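Local coordinates for protein type II restriction enzyme BsoBI (Geobacillus stearothermophilus, PDB 1DC1) that recognises the degenerate double-stranded DNA sequence 5'-CYCGRG-3' as a homodimer and cleaves it after the first cytosine, leaving terminal 5'-phosphates, at residues D[11-24]-D[282-296]. Residues are numbered along the deposited sequence; the frame is centred on the assembly and turned at random.
Sequences LKSVDDLKTTYEEY and AAIEHSMAEEIWDQL. With nucleotides of chain B.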
loop_
_atom_site.group_PDB
_atom_site.type_symbol
_atom_site.label_atom_id
_atom_site.label_comp_id
_atom_site.label_asym_id
_atom_site.label_seq_id
_atom_site.Cartn_x
_atom_site.Cartn_y
_atom_site.Cartn_z
ATOM N N LEU D 11 21.854 7.290 18.333
ATOM C CA LEU D 11 21.558 5.843 18.376
ATOM C C LEU D 11 22.640 5.087 19.082
ATOM O O LEU D 11 23.768 5.066 18.618
ATOM C CB LEU D 11 21.486 5.213 16.985
ATOM C CG LEU D 11 20.380 5.817 16.161
ATOM C CD1 LEU D 11 20.484 5.300 14.737
ATOM C CD2 LEU D 11 19.044 5.490 16.812
ATOM N N LYS D 12 22.299 4.421 20.171
ATOM C CA LYS D 12 23.295 3.639 20.879
ATOM C C LYS D 12 23.033 2.141 20.718
ATOM O O LYS D 12 23.933 1.319 20.877
ATOM C CB LYS D 12 23.309 4.030 22.355
ATOM C CG LYS D 12 23.018 5.508 22.593
ATOM C CD LYS D 12 23.985 6.453 21.853
ATOM C CE LYS D 12 23.396 7.882 21.762
ATOM N NZ LYS D 12 24.439 8.949 21.750
ATOM N N SER D 13 21.803 1.777 20.389
ATOM C CA SER D 13 21.472 0.362 20.219
ATOM C C SER D 13 20.391 0.233 19.145
ATOM O O SER D 13 19.713 1.211 18.812
ATOM C CB SER D 13 20.979 -0.247 21.546
ATOM O OG SER D 13 19.766 0.356 22.014
ATOM N N VAL D 14 20.256 -0.984 18.609
ATOM C CA VAL D 14 19.279 -1.280 17.559
ATOM C C VAL D 14 17.910 -0.842 17.962
ATOM O O VAL D 14 17.178 -0.268 17.159
ATOM C CB VAL D 14 19.134 -2.781 17.266
ATOM C CG1 VAL D 14 17.851 -3.075 16.477
ATOM C CG2 VAL D 14 20.322 -3.249 16.471
ATOM N N ASP D 15 17.536 -1.103 19.203
ATOM C CA ASP D 15 16.175 -0.746 19.535
ATOM C C ASP D 15 15.947 0.744 19.873
ATOM O O ASP D 15 14.822 1.168 20.126
ATOM C CB ASP D 15 15.552 -1.770 20.549
ATOM C CG ASP D 15 14.738 -2.944 19.836
ATOM O OD1 ASP D 15 14.951 -3.245 18.625
ATOM O OD2 ASP D 15 13.867 -3.558 20.504
ATOM N N ASP D 16 17.001 1.554 19.784
ATOM C CA ASP D 16 16.830 2.977 19.936
ATOM C C ASP D 16 15.995 3.413 18.699
ATOM O O ASP D 16 15.259 4.386 18.726
ATOM C CB ASP D 16 18.192 3.667 19.938
ATOM C CG ASP D 16 18.851 3.670 21.324
ATOM O OD1 ASP D 16 18.233 3.191 22.289
ATOM O OD2 ASP D 16 19.988 4.157 21.466
ATOM N N LEU D 17 16.086 2.656 17.619
ATOM C CA LEU D 17 15.344 2.962 16.397
ATOM C C LEU D 17 13.846 2.579 16.426
ATOM O O LEU D 17 13.045 3.106 15.676
ATOM C CB LEU D 17 15.986 2.209 15.267
ATOM C CG LEU D 17 16.943 2.876 14.283
ATOM C CD1 LEU D 17 16.893 4.449 14.271
ATOM C CD2 LEU D 17 18.282 2.261 14.613
ATOM N N LYS D 18 13.485 1.632 17.278
ATOM C CA LYS D 18 12.120 1.132 17.374
ATOM C C LYS D 18 11.058 2.157 17.849
ATOM O O LYS D 18 11.260 2.874 18.834
ATOM C CB LYS D 18 12.155 -0.063 18.339
ATOM C CG LYS D 18 11.824 -1.391 17.799
ATOM C CD LYS D 18 10.376 -1.698 18.141
ATOM C CE LYS D 18 10.217 -3.130 18.553
ATOM N NZ LYS D 18 8.851 -3.564 18.172
ATOM N N THR D 19 9.906 2.205 17.172
ATOM C CA THR D 19 8.817 3.108 17.574
ATOM C C THR D 19 8.185 2.491 18.821
ATOM O O THR D 19 8.050 1.236 18.922
ATOM C CB THR D 19 7.723 3.211 16.475
ATOM O OG1 THR D 19 8.312 3.706 15.273
ATOM C CG2 THR D 19 6.635 4.127 16.893
ATOM N N THR D 20 7.798 3.345 19.764
ATOM C CA THR D 20 7.208 2.835 20.990
ATOM C C THR D 20 5.701 2.652 20.843
ATOM O O THR D 20 5.075 3.208 19.920
ATOM C CB THR D 20 7.436 3.789 22.162
ATOM O OG1 THR D 20 6.728 4.995 21.902
ATOM C CG2 THR D 20 8.919 4.112 22.355
ATOM N N TYR D 21 5.124 1.871 21.763
ATOM C CA TYR D 21 3.694 1.650 21.776
ATOM C C TYR D 21 2.926 2.995 21.935
ATOM O O TYR D 21 1.941 3.254 21.226
ATOM C CB TYR D 21 3.385 0.678 22.907
ATOM C CG TYR D 21 1.934 0.351 22.924
ATOM C CD1 TYR D 21 1.407 -0.570 22.033
ATOM C CD2 TYR D 21 1.064 1.066 23.728
ATOM C CE1 TYR D 21 0.038 -0.770 21.931
ATOM C CE2 TYR D 21 -0.318 0.875 23.636
ATOM C CZ TYR D 21 -0.812 -0.040 22.736
ATOM O OH TYR D 21 -2.170 -0.205 22.641
ATOM N N GLU D 22 3.391 3.864 22.826
ATOM C CA GLU D 22 2.694 5.127 22.996
ATOM C C GLU D 22 2.738 6.042 21.775
ATOM O O GLU D 22 1.761 6.773 21.505
ATOM C CB GLU D 22 3.225 5.846 24.232
ATOM C CG GLU D 22 2.664 5.213 25.517
ATOM C CD GLU D 22 1.107 5.065 25.528
ATOM O OE1 GLU D 22 0.391 5.890 24.898
ATOM O OE2 GLU D 22 0.605 4.116 26.178
ATOM N N GLU D 23 3.850 5.986 21.037
ATOM C CA GLU D 23 3.996 6.786 19.844
ATOM C C GLU D 23 3.034 6.257 18.762
ATOM O O GLU D 23 2.452 7.022 18.002
ATOM C CB GLU D 23 5.449 6.756 19.373
ATOM C CG GLU D 23 6.276 7.977 19.843
ATOM C CD GLU D 23 5.422 9.234 20.250
ATOM O OE1 GLU D 23 4.970 9.972 19.341
ATOM O OE2 GLU D 23 5.205 9.480 21.479
ATOM N N TYR D 24 2.879 4.940 18.697
ATOM C CA TYR D 24 1.945 4.335 17.740
ATOM C C TYR D 24 0.491 4.772 18.075
ATOM O O TYR D 24 -0.242 5.209 17.188
ATOM C CB TYR D 24 2.052 2.785 17.752
ATOM C CG TYR D 24 3.178 2.217 16.877
ATOM C CD1 TYR D 24 3.331 2.624 15.534
ATOM C CD2 TYR D 24 4.088 1.296 17.379
ATOM C CE1 TYR D 24 4.360 2.130 14.715
ATOM C CE2 TYR D 24 5.136 0.794 16.541
ATOM C CZ TYR D 24 5.251 1.222 15.222
ATOM O OH TYR D 24 6.231 0.741 14.411
ATOM N N ALA D 282 8.694 6.885 10.726
ATOM C CA ALA D 282 7.917 7.023 11.964
ATOM C C ALA D 282 7.523 5.631 12.545
ATOM O O ALA D 282 7.372 5.480 13.764
ATOM C CB ALA D 282 6.651 7.915 11.713
ATOM N N ALA D 283 7.362 4.626 11.681
ATOM C CA ALA D 283 7.014 3.256 12.095
ATOM C C ALA D 283 8.221 2.350 11.845
ATOM O O ALA D 283 8.506 1.961 10.709
ATOM C CB ALA D 283 5.826 2.766 11.301
ATOM N N ILE D 284 8.959 2.053 12.894
ATOM C CA ILE D 284 10.143 1.226 12.780
ATOM C C ILE D 284 10.013 0.064 13.765
ATOM O O ILE D 284 9.938 0.247 14.969
ATOM C CB ILE D 284 11.470 2.069 13.037
ATOM C CG1 ILE D 284 11.615 3.143 11.948
ATOM C CG2 ILE D 284 12.740 1.151 12.980
ATOM C CD1 ILE D 284 12.901 4.025 12.005
ATOM N N GLU D 285 9.956 -1.134 13.198
ATOM C CA GLU D 285 9.816 -2.389 13.928
ATOM C C GLU D 285 11.188 -3.080 14.213
ATOM O O GLU D 285 12.205 -2.708 13.632
ATOM C CB GLU D 285 8.839 -3.279 13.112
ATOM C CG GLU D 285 7.411 -2.660 13.111
ATOM C CD GLU D 285 6.834 -2.673 14.523
ATOM O OE1 GLU D 285 6.472 -3.766 14.958
ATOM O OE2 GLU D 285 6.787 -1.640 15.209
ATOM N N HIS D 286 11.225 -4.073 15.093
ATOM C CA HIS D 286 12.494 -4.683 15.431
ATOM C C HIS D 286 13.350 -5.273 14.294
ATOM O O HIS D 286 14.543 -4.956 14.167
ATOM C CB HIS D 286 12.302 -5.758 16.471
ATOM C CG HIS D 286 13.591 -6.372 16.840
ATOM N ND1 HIS D 286 14.594 -5.640 17.439
ATOM C CD2 HIS D 286 14.141 -7.556 16.504
ATOM C CE1 HIS D 286 15.708 -6.345 17.456
ATOM N NE2 HIS D 286 15.464 -7.513 16.893
ATOM N N SER D 287 12.758 -6.120 13.453
ATOM C CA SER D 287 13.505 -6.742 12.347
ATOM C C SER D 287 14.144 -5.727 11.429
ATOM O O SER D 287 15.379 -5.802 11.155
ATOM C CB SER D 287 12.617 -7.604 11.495
ATOM O OG SER D 287 13.379 -8.168 10.461
ATOM N N MET D 288 13.324 -4.799 10.917
ATOM C CA MET D 288 13.865 -3.733 10.063
ATOM C C MET D 288 14.913 -2.839 10.815
ATOM O O MET D 288 15.885 -2.365 10.208
ATOM C CB MET D 288 12.724 -2.895 9.482
ATOM C CG MET D 288 11.863 -2.141 10.483
ATOM S SD MET D 288 10.633 -1.180 9.605
ATOM C CE MET D 288 11.471 0.320 9.159
ATOM N N ALA D 289 14.730 -2.623 12.113
ATOM C CA ALA D 289 15.676 -1.844 12.910
ATOM C C ALA D 289 17.021 -2.543 12.876
ATOM O O ALA D 289 18.050 -1.880 12.773
ATOM C CB ALA D 289 15.200 -1.689 14.380
ATOM N N GLU D 290 17.020 -3.874 12.953
ATOM C CA GLU D 290 18.260 -4.634 12.901
ATOM C C GLU D 290 18.941 -4.420 11.556
ATOM O O GLU D 290 20.161 -4.234 11.480
ATOM C CB GLU D 290 17.966 -6.100 13.084
ATOM C CG GLU D 290 17.522 -6.441 14.490
ATOM C CD GLU D 290 18.685 -6.934 15.366
ATOM O OE1 GLU D 290 19.867 -6.589 15.088
ATOM O OE2 GLU D 290 18.414 -7.672 16.339
ATOM N N GLU D 291 18.162 -4.442 10.488
ATOM C CA GLU D 291 18.750 -4.253 9.170
ATOM C C GLU D 291 19.301 -2.831 8.978
ATOM O O GLU D 291 20.354 -2.643 8.337
ATOM C CB GLU D 291 17.705 -4.553 8.100
ATOM C CG GLU D 291 17.457 -6.021 7.967
ATOM C CD GLU D 291 16.383 -6.300 6.973
ATOM O OE1 GLU D 291 15.627 -5.350 6.688
ATOM O OE2 GLU D 291 16.283 -7.459 6.488
ATOM N N ILE D 292 18.589 -1.826 9.491
ATOM C CA ILE D 292 19.049 -0.429 9.380
ATOM C C ILE D 292 20.361 -0.288 10.150
ATOM O O ILE D 292 21.311 0.284 9.641
ATOM C CB ILE D 292 18.019 0.586 9.945
ATOM C CG1 ILE D 292 16.783 0.600 9.041
ATOM C CG2 ILE D 292 18.660 2.023 10.066
ATOM C CD1 ILE D 292 15.555 1.161 9.693
ATOM N N TRP D 293 20.399 -0.827 11.367
ATOM C CA TRP D 293 21.595 -0.793 12.189
ATOM C C TRP D 293 22.766 -1.475 11.471
ATOM O O TRP D 293 23.880 -0.936 11.416
ATOM C CB TRP D 293 21.299 -1.471 13.492
ATOM C CG TRP D 293 22.427 -1.503 14.397
ATOM C CD1 TRP D 293 23.341 -2.494 14.525
ATOM C CD2 TRP D 293 22.770 -0.509 15.340
ATOM N NE1 TRP D 293 24.239 -2.186 15.501
ATOM C CE2 TRP D 293 23.918 -0.966 16.023
ATOM C CE3 TRP D 293 22.222 0.736 15.682
ATOM C CZ2 TRP D 293 24.535 -0.221 17.036
ATOM C CZ3 TRP D 293 22.826 1.479 16.678
ATOM C CH2 TRP D 293 23.974 0.999 17.347
ATOM N N ASP D 294 22.537 -2.649 10.906
ATOM C CA ASP D 294 23.598 -3.327 10.175
ATOM C C ASP D 294 24.131 -2.459 9.031
ATOM O O ASP D 294 25.339 -2.414 8.772
ATOM C CB ASP D 294 23.087 -4.641 9.601
ATOM C CG ASP D 294 22.916 -5.685 10.666
ATOM O OD1 ASP D 294 23.371 -5.394 11.801
ATOM O OD2 ASP D 294 22.339 -6.766 10.380
ATOM N N GLN D 295 23.222 -1.797 8.320
ATOM C CA GLN D 295 23.596 -0.922 7.190
ATOM C C GLN D 295 24.349 0.318 7.659
ATOM O O GLN D 295 25.234 0.809 6.951
ATOM C CB GLN D 295 22.343 -0.519 6.380
ATOM C CG GLN D 295 21.766 -1.684 5.607
ATOM C CD GLN D 295 20.743 -1.249 4.584
ATOM O OE1 GLN D 295 20.764 -0.119 4.151
ATOM N NE2 GLN D 295 19.841 -2.146 4.199
ATOM N N LEU D 296 23.985 0.842 8.827
ATOM C CA LEU D 296 24.715 1.986 9.362
ATOM C C LEU D 296 26.141 1.509 9.747
ATOM O O LEU D 296 27.119 2.184 9.476
ATOM C CB LEU D 296 24.024 2.577 10.600
ATOM C CG LEU D 296 22.699 3.337 10.369
ATOM C CD1 LEU D 296 21.988 3.503 11.720
ATOM C CD2 LEU D 296 22.909 4.711 9.656
ATOM P P DA B 4 8.968 -8.869 11.000
ATOM O OP1 DA B 4 10.260 -9.522 10.688
ATOM O OP2 DA B 4 8.934 -7.453 11.489
ATOM O "O5'" DA B 4 8.035 -8.979 9.705
ATOM C "C5'" DA B 4 7.531 -10.270 9.284
ATOM C "C4'" DA B 4 6.377 -10.115 8.324
ATOM O "O4'" DA B 4 5.107 -9.913 8.988
ATOM C "C3'" DA B 4 6.549 -8.979 7.333
ATOM O "O3'" DA B 4 6.223 -9.366 6.006
ATOM C "C2'" DA B 4 5.439 -8.022 7.727
ATOM C "C1'" DA B 4 4.389 -8.996 8.230
ATOM N N9 DA B 4 3.340 -8.425 9.063
ATOM C C8 DA B 4 3.440 -7.460 9.996
ATOM N N7 DA B 4 2.287 -7.061 10.465
ATOM C C5 DA B 4 1.370 -7.849 9.800
ATOM C C6 DA B 4 -0.030 -7.882 9.814
ATOM N N6 DA B 4 -0.761 -7.034 10.528
ATOM N N1 DA B 4 -0.649 -8.809 9.048
ATOM C C2 DA B 4 0.087 -9.602 8.304
ATOM N N3 DA B 4 1.410 -9.648 8.180
ATOM C C4 DA B 4 2.000 -8.729 8.972
HETATM O O HOH W 1 8.695 -5.394 15.746
#
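Trp293 on helix 286-298 and Val14 of segment 11-24 illustrate how one indole face can pack against an N-terminal arm that several hydrogen bonds also hold. Trp293 CB points toward segment 11-24, and CG anti to the backbone N (chi1 180°) carries the ring to Val14 and Ser13. CB and CG both meet Val14 CG2, the latter at 3.4 Å, and this methyl sits over the five-membered ring in a CH-pi contact, with CD1, CD2 and, more distantly, NE1 around it. Farther out, CE3 and CZ3 face the Ser13 carbonyl carbon, CZ3 also meets Leu11 CB edge-on at 4.0 Å, and CZ2 approaches Lys12 O before CH2 ends 3.5 Å from it. Were this side chain cut back to an alanine, Val14 CG2 would probably lose its ring face and a gap open beside Leu11.

The other Val14 methyl, CG1, rests on Ala289 CB. Beside it, His286 ND1 donates to Asp15 OD1 (2.7 Å), the acceptor lying in the imidazole plane but the carboxylate turned 71° to it. A water bridges Lys18 NZ, Glu285 OE1 and His286 N. Beyond, Thr19 grips the loop 282-285: its N donates to Ile284 O (2.9 Å), while OG1 gives to Ala282 O and receives from Ile284 N (3.0 Å). Tyr24 OH donates to OE2 of Glu285 (2.6 Å), the N-cap residue of helix 286-298.

The arm thus follows the segment joining strand 276-281 to helix 286-298 in this PDDEXK-clan fold. Asn306, ending strand 303-306, bonds Leu17 O and Thr19 OG1; Gln312 of helix 310-321 packs on Leu11 and Leu17.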